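Local coordinates for oligopeptide-binding protein oppA (Lactococcus lactis, PDB 3DRF) that captures oligopeptides in a voluminous cavity as the binding component of the OppABCDF ABC transporter, which takes them up into the cell, at residues A[140-144]-A[173-179]; A[183-187]-A[476-480]. One frame throughout, in Å; residues are numbered along the deposited sequence. Where two conformers were deposited one is given.

Interaction 1 (A[140-144]-A[173-179]); sequences LANIV and VQFKEMK
Asn142 carries this contact: its backbone and its carboxamide both bond to the chain that runs on from the end of strand 170-174. The setting is a single beta bridge, Ile143 with Phe175, just past an inner strand of a small antiparallel sheet in a solute-binding protein of family 5. Two backbone hydrogen bonds define it: Lys176 N to Asn142 O at 2.9 Å and Val144 N to Gln174 O at 3.0 Å. Beyond the bridge the Asn142 amide takes over and grips one residue twice. Glu177 N donates a hydrogen bond to Asn142 OD1 (3.1 Å) on a lone pair in the carbonyl plane, while Asn142 ND2 returns a bond to Glu177 O (3.0 Å) lying close to its own amide plane. Paired donor and acceptor fix the amide's orientation, because a flip would set OD1 against Glu177 O and ND2 against Glu177 N. With CG turned anti to the backbone N (chi1 177°), the amide reaches past Phe175 and its plane lies within 1° of parallel to that ring, ND2 approaching CD1 obliquely.

Lys176, extended beyond CG, runs over to Ala141, where NZ donates to the carbonyl O (3.1 Å) from a position tilted 28° out of its plane. Lys179 passes the Asn142 amide in the opposite sense, and one water donates to Asn142 OD1 at 2.7 Å while accepting from Lys179 NZ. On the apolar side, Ile143 CG1 meets Val173 CG1 at 3.8 Å and the CE1 corner of Phe175, and Tyr123 and Tyr119 of helix 116-127 touch Ile143 and Val173 respectively. Gln174 CG lies alongside Val144 CG2, and a bend at chi2 then carries NE2 toward Phe175 O and Ser95 O. Farther out, Glu177 OE1 forms a salt bridge with Lys96 NZ.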
ATOM      1  N   LEU A 140       0.250  -5.669 -15.141  1.00  5.97           N
ATOM      2  CA  LEU A 140       0.555  -4.802 -16.314  1.00  6.38           C
ATOM      3  C   LEU A 140       0.944  -5.587 -17.577  1.00  6.41           C
ATOM      4  O   LEU A 140       0.851  -5.096 -18.633  1.00  6.49           O
ATOM      5  CB  LEU A 140       1.644  -3.782 -15.934  1.00  6.93           C
ATOM      6  CG  LEU A 140       1.116  -2.715 -14.917  1.00  6.92           C
ATOM      7  CD1 LEU A 140       2.286  -1.812 -14.539  1.00  8.25           C
ATOM      8  CD2 LEU A 140      -0.037  -1.852 -15.496  1.00  8.51           C
ATOM      9  N   ALA A 141       1.335  -6.863 -17.401  1.00  6.31           N
ATOM     10  CA  ALA A 141       1.632  -7.770 -18.543  1.00  6.66           C
ATOM     11  C   ALA A 141       0.414  -8.100 -19.427  1.00  6.59           C
ATOM     12  O   ALA A 141       0.518  -8.528 -20.505  1.00  7.08           O
ATOM     13  CB  ALA A 141       2.290  -9.051 -18.025  1.00  8.09           C
ATOM     14  N   ASN A 142      -0.765  -7.836 -18.864  1.00  6.12           N
ATOM     15  CA  ASN A 142      -2.048  -8.046 -19.554  1.00  6.11           C
ATOM     16  C   ASN A 142      -2.456  -6.935 -20.525  1.00  5.83           C
ATOM     17  O   ASN A 142      -3.393  -7.098 -21.230  1.00  6.55           O
ATOM     18  CB  ASN A 142      -3.157  -8.371 -18.504  1.00  6.14           C
ATOM     19  CG  ASN A 142      -4.575  -8.538 -19.119  1.00  5.78           C
ATOM     20  OD1 ASN A 142      -4.820  -9.448 -19.840  1.00  6.19           O
ATOM     21  ND2 ASN A 142      -5.454  -7.640 -18.780  1.00  6.22           N
ATOM     22  N   ILE A 143      -1.689  -5.858 -20.582  1.00  5.77           N
ATOM     23  CA  ILE A 143      -1.852  -4.832 -21.633  1.00  6.07           C
ATOM     24  C   ILE A 143      -0.954  -5.212 -22.808  1.00  5.82           C
ATOM     25  O   ILE A 143       0.212  -5.391 -22.659  1.00  5.64           O
ATOM     26  CB  ILE A 143      -1.530  -3.420 -21.094  1.00  5.79           C
ATOM     27  CG1 ILE A 143      -2.628  -3.007 -20.099  1.00  6.56           C
ATOM     28  CG2 ILE A 143      -1.495  -2.380 -22.296  1.00  6.88           C
ATOM     29  CD1 ILE A 143      -2.249  -1.689 -19.318  1.00  7.21           C
ATOM     30  N   VAL A 144      -1.573  -5.363 -23.966  1.00  5.80           N
ATOM     31  CA  VAL A 144      -0.839  -5.742 -25.184  1.00  6.48           C
ATOM     32  C   VAL A 144       0.362  -4.816 -25.389  1.00  6.03           C
ATOM     33  O   VAL A 144       0.236  -3.628 -25.363  1.00  6.39           O
ATOM     34  CB  VAL A 144      -1.818  -5.714 -26.427  1.00  6.95           C
ATOM     35  CG1 VAL A 144      -1.041  -5.977 -27.711  1.00  7.84           C
ATOM     36  CG2 VAL A 144      -2.855  -6.847 -26.284  1.00  8.01           C
ATOM     37  N   VAL A 173      -7.077   1.434 -24.334  1.00  6.62           N
ATOM     38  CA  VAL A 173      -6.156   0.406 -23.783  1.00  6.08           C
ATOM     39  C   VAL A 173      -6.646  -0.998 -24.159  1.00  5.81           C
ATOM     40  O   VAL A 173      -7.735  -1.376 -23.869  1.00  6.65           O
ATOM     41  CB  VAL A 173      -6.057   0.511 -22.234  1.00  6.04           C
ATOM     42  CG1 VAL A 173      -5.081  -0.542 -21.674  1.00  7.11           C
ATOM     43  CG2 VAL A 173      -5.707   1.984 -21.816  1.00  6.72           C
ATOM     44  N   GLN A 174      -5.812  -1.717 -24.882  1.00  6.65           N
ATOM     45  CA  GLN A 174      -6.092  -3.077 -25.346  1.00  6.32           C
ATOM     46  C   GLN A 174      -5.499  -4.103 -24.397  1.00  6.56           C
ATOM     47  O   GLN A 174      -4.316  -4.178 -24.222  1.00  6.88           O
ATOM     48  CB  GLN A 174      -5.490  -3.271 -26.768  1.00  6.57           C
ATOM     49  CG  GLN A 174      -5.734  -4.664 -27.358  1.00  6.64           C
ATOM     50  CD  GLN A 174      -7.212  -4.900 -27.675  1.00  7.04           C
ATOM     51  OE1 GLN A 174      -7.707  -4.277 -28.551  1.00  7.81           O
ATOM     52  NE2 GLN A 174      -7.873  -5.778 -26.940  1.00  7.29           N
ATOM     53  N   PHE A 175      -6.379  -4.918 -23.881  1.00  6.41           N
ATOM     54  CA  PHE A 175      -5.993  -6.024 -22.999  1.00  6.10           C
ATOM     55  C   PHE A 175      -5.889  -7.340 -23.771  1.00  6.11           C
ATOM     56  O   PHE A 175      -6.464  -7.485 -24.792  1.00  6.86           O
ATOM     57  CB  PHE A 175      -7.053  -6.224 -21.864  1.00  6.18           C
ATOM     58  CG  PHE A 175      -7.305  -4.946 -21.047  1.00  6.01           C
ATOM     59  CD1 PHE A 175      -6.281  -4.404 -20.300  1.00  6.22           C
ATOM     60  CD2 PHE A 175      -8.543  -4.365 -21.038  1.00  6.33           C
ATOM     61  CE1 PHE A 175      -6.490  -3.230 -19.554  1.00  6.59           C
ATOM     62  CE2 PHE A 175      -8.764  -3.188 -20.283  1.00  6.26           C
ATOM     63  CZ  PHE A 175      -7.703  -2.632 -19.575  1.00  6.76           C
ATOM     64  N   LYS A 176      -5.180  -8.278 -23.175  1.00  6.39           N
ATOM     65  CA  LYS A 176      -5.258  -9.714 -23.573  1.00  7.40           C
ATOM     66  C   LYS A 176      -6.599 -10.334 -23.134  1.00  7.49           C
ATOM     67  O   LYS A 176      -7.197 -11.021 -23.892  1.00  8.18           O
ATOM     68  CB  LYS A 176      -4.080 -10.511 -22.999  1.00  7.64           C
ATOM     69  CG  LYS A 176      -2.691  -9.996 -23.468  1.00  8.88           C
ATOM     70  CD  LYS A 176      -1.553 -10.796 -22.793  1.00 11.51           C
ATOM     71  CE  LYS A 176      -0.270 -10.172 -23.180  1.00 13.60           C
ATOM     72  NZ  LYS A 176       0.797 -10.860 -22.457  1.00 16.60           N
ATOM     73  N   GLU A 177      -6.985 -10.101 -21.893  1.00  7.32           N
ATOM     74  CA  GLU A 177      -8.269 -10.508 -21.369  1.00  7.46           C
ATOM     75  C   GLU A 177      -8.786  -9.458 -20.387  1.00  6.68           C
ATOM     76  O   GLU A 177      -8.059  -8.734 -19.727  1.00  7.09           O
ATOM     77  CB  GLU A 177      -8.200 -11.871 -20.583  1.00  8.15           C
ATOM     78  CG  GLU A 177      -7.623 -13.081 -21.373  1.00  9.27           C
ATOM     79  CD  GLU A 177      -8.496 -13.494 -22.554  1.00  9.00           C
ATOM     80  OE1 GLU A 177      -9.618 -13.077 -22.673  1.00  8.99           O
ATOM     81  OE2 GLU A 177      -7.988 -14.263 -23.343  1.00 11.97           O
ATOM     82  N   MET A 178     -10.097  -9.463 -20.274  1.00  6.61           N
ATOM     83  CA  MET A 178     -10.764  -8.734 -19.198  1.00  6.73           C
ATOM     84  C   MET A 178     -10.516  -9.457 -17.881  1.00  6.23           C
ATOM     85  O   MET A 178     -10.251 -10.631 -17.859  1.00  8.12           O
ATOM     86  CB  MET A 178     -12.267  -8.653 -19.459  1.00  6.96           C
ATOM     87  CG  MET A 178     -12.634  -8.014 -20.785  1.00  7.84           C
ATOM     88  SD  MET A 178     -11.930  -6.324 -21.067  1.00  8.05           S
ATOM     89  CE  MET A 178     -13.029  -5.217 -20.105  1.00  9.80           C
ATOM     90  N   LYS A 179     -10.585  -8.690 -16.812  1.00  5.83           N
ATOM     91  CA  LYS A 179     -10.452  -9.218 -15.456  1.00  5.61           C
ATOM     92  C   LYS A 179     -11.674  -8.771 -14.639  1.00  6.02           C
ATOM     93  O   LYS A 179     -12.144  -7.692 -14.835  1.00  5.76           O
ATOM     94  CB  LYS A 179      -9.124  -8.708 -14.844  1.00  5.81           C
ATOM     95  CG  LYS A 179      -7.833  -8.929 -15.748  1.00  6.61           C
ATOM     96  CD  LYS A 179      -7.420 -10.400 -15.729  1.00  7.58           C
ATOM     97  CE  LYS A 179      -6.305 -10.607 -16.762  1.00  7.30           C
ATOM     98  NZ  LYS A 179      -5.902 -12.031 -16.716  1.00  9.34           N
TER
HETATM   99  O   HOH W   1      -4.129 -11.966 -19.106  1.00 12.10           O

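Interaction 2 (A[183-187]-A[476-480]); sequences TQSGN and ASEPS
Gln184 reaches across to the loop at Ser477 and Glu478 with its chain extended beyond CG in the conformer described, one of two. Its CB packs against Glu478 CG at 3.9 Å, and its own CG lies 3.6 Å from Ser477 O. At the tip NE2 donates to Ser477 O (2.8 Å, N-H...O 165°), in the carbonyl plane and near the amide's own plane. The other branch, OE1, accepts a hydrogen bond from a water 3.3 Å away that also donates to Glu478 OE2, an oxygen paired with Arg519 as well. The Gln184 amide and Glu478 carboxylate planes stand 68° apart as the two chains cross nearly at right angles.

Gln184 to Asn187 form a type II beta turn, closed by a weak backbone bond and by Asn187 ND2 to Gln184 O, while Asn187 OD1 accepts from Tyr189 N. Its Gly186 presses so closely on the other segment that a CB would clash with Ser477 N. In this venus fly-trap protein the contact lies beside the bound peptide: Ala476 N bonds to a polar side chain of it, and Ser185 and Ser477 each pack on an apolar side chain of the peptide.

Ser477 OG stands between its backbone N and carbonyl carbon (chi1 56°), from where it donates to Ser185 O at 2.8 Å, approaching from above the carbonyl plane. An alanine at this position loses that hydroxyl and would probably leave Ser185 O without this donor, weakening the hold on the turn. Glu478 OE1 is met by Ser480 N at 3.0 Å, from above the carboxylate plane.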
ATOM      1  N   THR A 183     -14.180  -3.375 -13.112  1.00  7.17           N
ATOM      2  CA  THR A 183     -15.295  -2.466 -12.785  1.00  7.98           C
ATOM      3  C   THR A 183     -15.037  -1.614 -11.513  1.00  7.24           C
ATOM      4  O   THR A 183     -15.784  -0.714 -11.259  1.00  7.20           O
ATOM      5  CB  THR A 183     -16.598  -3.252 -12.576  1.00  9.22           C
ATOM      6  OG1 THR A 183     -16.337  -4.254 -11.603  1.00 10.26           O
ATOM      7  CG2 THR A 183     -17.087  -3.892 -13.903  1.00 11.21           C
ATOM      8  N   GLN A 184     -13.931  -1.866 -10.824  0.60  6.67           N
ATOM      9  CA  GLN A 184     -13.699  -1.312  -9.503  0.60  6.43           C
ATOM     10  C   GLN A 184     -12.344  -0.597  -9.459  0.60  6.02           C
ATOM     11  O   GLN A 184     -11.332  -1.110  -9.959  0.60  5.73           O
ATOM     12  CB  GLN A 184     -13.743  -2.462  -8.487  0.60  7.01           C
ATOM     13  CG  GLN A 184     -13.810  -2.059  -7.013  0.60  7.44           C
ATOM     14  CD  GLN A 184     -14.387  -3.150  -6.112  0.60  7.72           C
ATOM     15  OE1 GLN A 184     -15.301  -3.876  -6.525  0.60  8.71           O
ATOM     16  NE2 GLN A 184     -13.902  -3.228  -4.852  0.60  3.70           N
ATOM     17  N   SER A 185     -12.310   0.578  -8.846  1.00  6.36           N
ATOM     18  CA  SER A 185     -11.075   1.309  -8.679  1.00  6.64           C
ATOM     19  C   SER A 185     -10.119   0.436  -7.836  1.00  6.78           C
ATOM     20  O   SER A 185     -10.520  -0.305  -6.959  1.00  7.38           O
ATOM     21  CB  SER A 185     -11.346   2.670  -8.021  1.00  6.89           C
ATOM     22  OG  SER A 185     -10.141   3.386  -7.876  1.00  7.65           O
ATOM     23  N   GLY A 186      -8.835   0.549  -8.157  1.00  5.88           N
ATOM     24  CA  GLY A 186      -7.785  -0.214  -7.473  1.00  7.05           C
ATOM     25  C   GLY A 186      -7.576  -1.587  -8.101  1.00  6.66           C
ATOM     26  O   GLY A 186      -6.833  -2.346  -7.577  1.00  8.51           O
ATOM     27  N   ASN A 187      -8.210  -1.877  -9.229  1.00  5.92           N
ATOM     28  CA  ASN A 187      -8.040  -3.219  -9.863  1.00  5.91           C
ATOM     29  C   ASN A 187      -6.581  -3.587 -10.335  1.00  5.64           C
ATOM     30  O   ASN A 187      -6.242  -4.702 -10.409  1.00  5.63           O
ATOM     31  CB  ASN A 187      -9.079  -3.380 -11.016  1.00  5.85           C
ATOM     32  CG  ASN A 187      -8.786  -2.485 -12.231  1.00  5.19           C
ATOM     33  OD1 ASN A 187      -7.878  -2.702 -12.978  1.00  6.54           O
ATOM     34  ND2 ASN A 187      -9.573  -1.446 -12.372  1.00  6.26           N
ATOM     35  N   ALA A 476      -5.109  -1.421  -2.033  1.00  8.96           N
ATOM     36  CA  ALA A 476      -5.910  -0.967  -3.166  1.00  8.46           C
ATOM     37  C   ALA A 476      -7.362  -1.367  -2.918  1.00  7.63           C
ATOM     38  O   ALA A 476      -7.613  -2.325  -2.265  1.00  8.16           O
ATOM     39  CB  ALA A 476      -5.396  -1.649  -4.477  1.00  9.74           C
ATOM     40  N   SER A 477      -8.268  -0.588  -3.459  1.00  7.45           N
ATOM     41  CA  SER A 477      -9.692  -0.790  -3.188  1.00  7.57           C
ATOM     42  C   SER A 477     -10.353  -1.881  -4.010  1.00  6.99           C
ATOM     43  O   SER A 477     -11.519  -1.846  -4.193  1.00  7.74           O
ATOM     44  CB  SER A 477     -10.491   0.517  -3.290  1.00  8.80           C
ATOM     45  OG  SER A 477     -10.309   1.098  -4.542  1.00 10.25           O
ATOM     46  N   GLU A 478      -9.582  -2.837  -4.523  1.00  6.91           N
ATOM     47  CA  GLU A 478     -10.124  -4.050  -5.154  1.00  6.54           C
ATOM     48  C   GLU A 478      -9.327  -5.211  -4.533  1.00  6.38           C
ATOM     49  O   GLU A 478      -8.141  -5.084  -4.380  1.00  6.94           O
ATOM     50  CB  GLU A 478      -9.905  -3.935  -6.674  1.00  6.64           C
ATOM     51  CG  GLU A 478     -10.853  -4.823  -7.522  1.00  7.25           C
ATOM     52  CD  GLU A 478     -10.479  -6.309  -7.512  1.00  8.53           C
ATOM     53  OE1 GLU A 478      -9.280  -6.596  -7.402  1.00  9.86           O
ATOM     54  OE2 GLU A 478     -11.386  -7.066  -7.581  1.00 11.26           O
ATOM     55  N   PRO A 479      -9.975  -6.306  -4.214  1.00  6.08           N
ATOM     56  CA  PRO A 479      -9.291  -7.295  -3.332  1.00  6.64           C
ATOM     57  C   PRO A 479      -8.128  -8.177  -3.902  1.00  6.26           C
ATOM     58  O   PRO A 479      -7.446  -8.788  -3.141  1.00  6.49           O
ATOM     59  CB  PRO A 479     -10.448  -8.200  -2.848  1.00  7.22           C
ATOM     60  CG  PRO A 479     -11.531  -8.012  -3.887  1.00  7.92           C
ATOM     61  CD  PRO A 479     -11.437  -6.537  -4.244  1.00  6.35           C
ATOM     62  N   SER A 480      -7.982  -8.229  -5.218  1.00  5.58           N
ATOM     63  CA  SER A 480      -6.863  -8.987  -5.811  1.00  5.78           C
ATOM     64  C   SER A 480      -5.513  -8.493  -5.255  1.00  6.00           C
ATOM     65  O   SER A 480      -5.278  -7.329  -5.139  1.00  6.14           O
ATOM     66  CB  SER A 480      -6.897  -8.844  -7.341  1.00  5.97           C
ATOM     67  OG  SER A 480      -5.856  -9.688  -7.854  1.00  6.45           O
TER
HETATM   68  O   HOH W   2     -13.912  -6.638  -7.543  1.00 15.62           O
HETATM   69  O   HOH W   3      -6.238  -5.080  -6.980  1.00 12.40           O
HETATM   70  O   HOH W   4      -8.400  -6.619 -10.053  1.00  7.46           O

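From the N terminus, the chain first leaves helix 116-127 and runs through 140-144. After helix 146-150 and strand 160-161 it returns along strand 170-174, and interaction 1 closes this loop, with 28 residues between its segments. Only a few residues later, 183-187 opens interaction 2, which closes 288 residues on, when the chain emerges from strand 468-474 and reaches 476-480 before helix 482-485. The two contacts therefore run in series, neither nested nor crossed. The centres of interaction 1 and interaction 2 are about 16 Å apart, and beyond adjoining in sequence they do not touch. Interaction 1 ties a loop to the small antiparallel sheet; interaction 2 joins the following loop to the eight-stranded sheet's exit beside the peptide.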